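Local atomic coordinates of glycoside hydrolase family 31 (Trueperella pyogenes, PDB entry 5I0F), a protein that probably degrades cycloalternan, a cyclic alpha-glucan, cleaving its glycosidic bonds through a covalent glycosyl-enzyme intermediate. Residues A[223-227]-A[271-276]. Numbering follows the deposited sequence.
Sequences GRAWG and GSPTDV
When a strand runs straight into a helix, the polar groups at the junction must change partners within a few residues, and segments 223-227 and 271-276 show how. Ala-225 and Gly-271 form an antiparallel hydrogen-bonded pair, CA atoms 5.5 Å apart: Ala-225 N donates to Gly-271 O (2.9 Å) and Gly-271 N to Ala-225 O (3.0 Å). Ala-225 and Trp-226 are extended, phi/psi near -137/153 and -138/173, whereas Gly-271 sits at 148/-142, where a CB would jam against the preceding carbonyl and strike Asp-275 OD2. Beyond this last pair the chain turns into helix 273-284 through a capping box, a classic N-terminal helix signature: Ser-272, the N-cap, with chi1 in p, accepts at OG from Asp-275 N (3.0 Å), while Asp-275, chi1 in m, takes Ser-272 N on OD2 (2.9 Å). Ser-272 O accepts from Val-276 N at 3.2 Å, opening the helical pattern. Strand 225-230 lies between 263-271 and 212-219 in a mixed sheet, and helix 273-284 leads on towards 297-300, first strand of the GH31 TIM barrel. Trp-226 pairs through its backbone with Val-218, its NE1 is hydrogen-bonded to Glu-173 OE2, and Arg-224 N is taken by Asn-220 OD1. On the sheet face carrying Ala-225 CB, the first helical turn packs against this methyl, 4.1 Å from Pro-273 CG and 3.9 Å from Val-276 CG2. Val-276, chi1 in t, brings CG1 to 3.8 Å from Gly-227 CA, space that a CB there would occupy. Arg-224, its first three chi angles all m, curls back to lay one guanidinium face over the Gly-271/Ser-272 peptide, NH2 3.5 Å from Gly-271 C.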
ATOM      1  N   GLY A 223     -11.574 -16.363 -24.095  1.00 33.71           N
ATOM      2  CA  GLY A 223     -10.336 -16.828 -23.469  1.00 34.33           C
ATOM      3  C   GLY A 223      -9.037 -16.189 -23.963  1.00 33.81           C
ATOM      4  O   GLY A 223      -7.959 -16.663 -23.636  1.00 34.64           O
ATOM      5  N   ARG A 224      -9.111 -15.144 -24.770  1.00 33.67           N
ATOM      6  CA  ARG A 224      -7.898 -14.484 -25.220  1.00 33.82           C
ATOM      7  C   ARG A 224      -7.710 -13.219 -24.415  1.00 31.36           C
ATOM      8  O   ARG A 224      -8.681 -12.639 -23.923  1.00 30.78           O
ATOM      9  CB  ARG A 224      -7.952 -14.192 -26.712  1.00 36.64           C
ATOM     10  CG  ARG A 224      -8.183 -15.433 -27.583  1.00 40.41           C
ATOM     11  CD  ARG A 224      -7.330 -16.657 -27.208  1.00 42.94           C
ATOM     12  NE  ARG A 224      -5.903 -16.497 -27.523  1.00 46.56           N
ATOM     13  CZ  ARG A 224      -4.937 -17.368 -27.198  1.00 48.81           C
ATOM     14  NH1 ARG A 224      -5.196 -18.478 -26.499  1.00 50.21           N
ATOM     15  NH2 ARG A 224      -3.686 -17.121 -27.566  1.00 49.80           N
ATOM     16  N   ALA A 225      -6.446 -12.826 -24.264  1.00 28.96           N
ATOM     17  CA  ALA A 225      -6.080 -11.694 -23.451  1.00 27.11           C
ATOM     18  C   ALA A 225      -5.044 -10.845 -24.136  1.00 26.25           C
ATOM     19  O   ALA A 225      -4.245 -11.327 -24.964  1.00 26.41           O
ATOM     20  CB  ALA A 225      -5.540 -12.160 -22.108  1.00 26.47           C
ATOM     21  N   TRP A 226      -5.058  -9.576 -23.771  1.00 25.28           N
ATOM     22  CA  TRP A 226      -3.935  -8.693 -24.045  1.00 25.24           C
ATOM     23  C   TRP A 226      -3.683  -7.834 -22.808  1.00 24.42           C
ATOM     24  O   TRP A 226      -4.446  -7.882 -21.850  1.00 24.58           O
ATOM     25  CB  TRP A 226      -4.174  -7.847 -25.294  1.00 25.74           C
ATOM     26  CG  TRP A 226      -5.344  -6.945 -25.228  1.00 25.61           C
ATOM     27  CD1 TRP A 226      -6.653  -7.284 -25.434  1.00 25.97           C
ATOM     28  CD2 TRP A 226      -5.328  -5.538 -24.985  1.00 25.10           C
ATOM     29  NE1 TRP A 226      -7.448  -6.173 -25.314  1.00 25.94           N
ATOM     30  CE2 TRP A 226      -6.664  -5.089 -25.033  1.00 25.15           C
ATOM     31  CE3 TRP A 226      -4.317  -4.610 -24.695  1.00 25.25           C
ATOM     32  CZ2 TRP A 226      -7.013  -3.755 -24.806  1.00 24.80           C
ATOM     33  CZ3 TRP A 226      -4.672  -3.281 -24.486  1.00 24.43           C
ATOM     34  CH2 TRP A 226      -6.001  -2.867 -24.544  1.00 24.16           C
ATOM     35  N   GLY A 227      -2.612  -7.070 -22.801  1.00 23.85           N
ATOM     36  CA  GLY A 227      -2.347  -6.238 -21.620  1.00 22.84           C
ATOM     37  C   GLY A 227      -1.434  -5.104 -21.963  1.00 22.39           C
ATOM     38  O   GLY A 227      -0.850  -5.068 -23.055  1.00 22.29           O
ATOM     39  N   GLY A 271      -2.029 -13.052 -25.925  1.00 28.43           N
ATOM     40  CA  GLY A 271      -1.982 -14.516 -25.866  1.00 28.69           C
ATOM     41  C   GLY A 271      -2.997 -14.998 -24.869  1.00 28.10           C
ATOM     42  O   GLY A 271      -4.091 -14.452 -24.807  1.00 28.29           O
ATOM     43  N   SER A 272      -2.660 -16.033 -24.105  1.00 27.89           N
ATOM     44  CA  SER A 272      -3.492 -16.466 -22.979  1.00 27.37           C
ATOM     45  C   SER A 272      -3.350 -15.439 -21.842  1.00 25.93           C
ATOM     46  O   SER A 272      -2.392 -14.653 -21.835  1.00 25.36           O
ATOM     47  CB  SER A 272      -3.029 -17.841 -22.496  1.00 27.87           C
ATOM     48  OG  SER A 272      -1.757 -17.717 -21.878  1.00 28.10           O
ATOM     49  N   PRO A 273      -4.277 -15.439 -20.863  1.00 24.99           N
ATOM     50  CA  PRO A 273      -4.063 -14.558 -19.702  1.00 24.35           C
ATOM     51  C   PRO A 273      -2.695 -14.749 -19.009  1.00 24.36           C
ATOM     52  O   PRO A 273      -2.031 -13.775 -18.633  1.00 23.35           O
ATOM     53  CB  PRO A 273      -5.217 -14.930 -18.772  1.00 24.38           C
ATOM     54  CG  PRO A 273      -6.301 -15.378 -19.710  1.00 24.53           C
ATOM     55  CD  PRO A 273      -5.577 -16.134 -20.793  1.00 25.33           C
ATOM     56  N   THR A 274      -2.258 -16.003 -18.930  1.00 25.24           N
ATOM     57  CA  THR A 274      -0.960 -16.344 -18.350  1.00 26.02           C
ATOM     58  C   THR A 274       0.214 -15.761 -19.152  1.00 26.17           C
ATOM     59  O   THR A 274       1.169 -15.231 -18.554  1.00 25.62           O
ATOM     60  CB  THR A 274      -0.854 -17.871 -18.163  1.00 26.98           C
ATOM     61  OG1 THR A 274      -1.840 -18.276 -17.202  1.00 27.57           O
ATOM     62  CG2 THR A 274       0.512 -18.264 -17.649  1.00 27.46           C
ATOM     63  N   ASP A 275       0.131 -15.829 -20.485  1.00 26.50           N
ATOM     64  CA  ASP A 275       1.133 -15.208 -21.377  1.00 26.90           C
ATOM     65  C   ASP A 275       1.300 -13.713 -21.048  1.00 25.67           C
ATOM     66  O   ASP A 275       2.414 -13.189 -20.990  1.00 24.76           O
ATOM     67  CB  ASP A 275       0.746 -15.332 -22.867  1.00 28.42           C
ATOM     68  CG  ASP A 275       0.797 -16.769 -23.408  1.00 30.20           C
ATOM     69  OD1 ASP A 275       1.551 -17.603 -22.876  1.00 30.95           O
ATOM     70  OD2 ASP A 275       0.073 -17.059 -24.389  1.00 30.77           O
ATOM     71  N   VAL A 276       0.181 -13.036 -20.849  1.00 24.89           N
ATOM     72  CA  VAL A 276       0.191 -11.590 -20.592  1.00 24.35           C
ATOM     73  C   VAL A 276       0.852 -11.258 -19.262  1.00 23.88           C
ATOM     74  O   VAL A 276       1.763 -10.394 -19.188  1.00 23.36           O
ATOM     75  CB  VAL A 276      -1.229 -10.996 -20.643  1.00 24.19           C
ATOM     76  CG1 VAL A 276      -1.238  -9.536 -20.191  1.00 23.83           C
ATOM     77  CG2 VAL A 276      -1.790 -11.130 -22.052  1.00 24.80           C
TER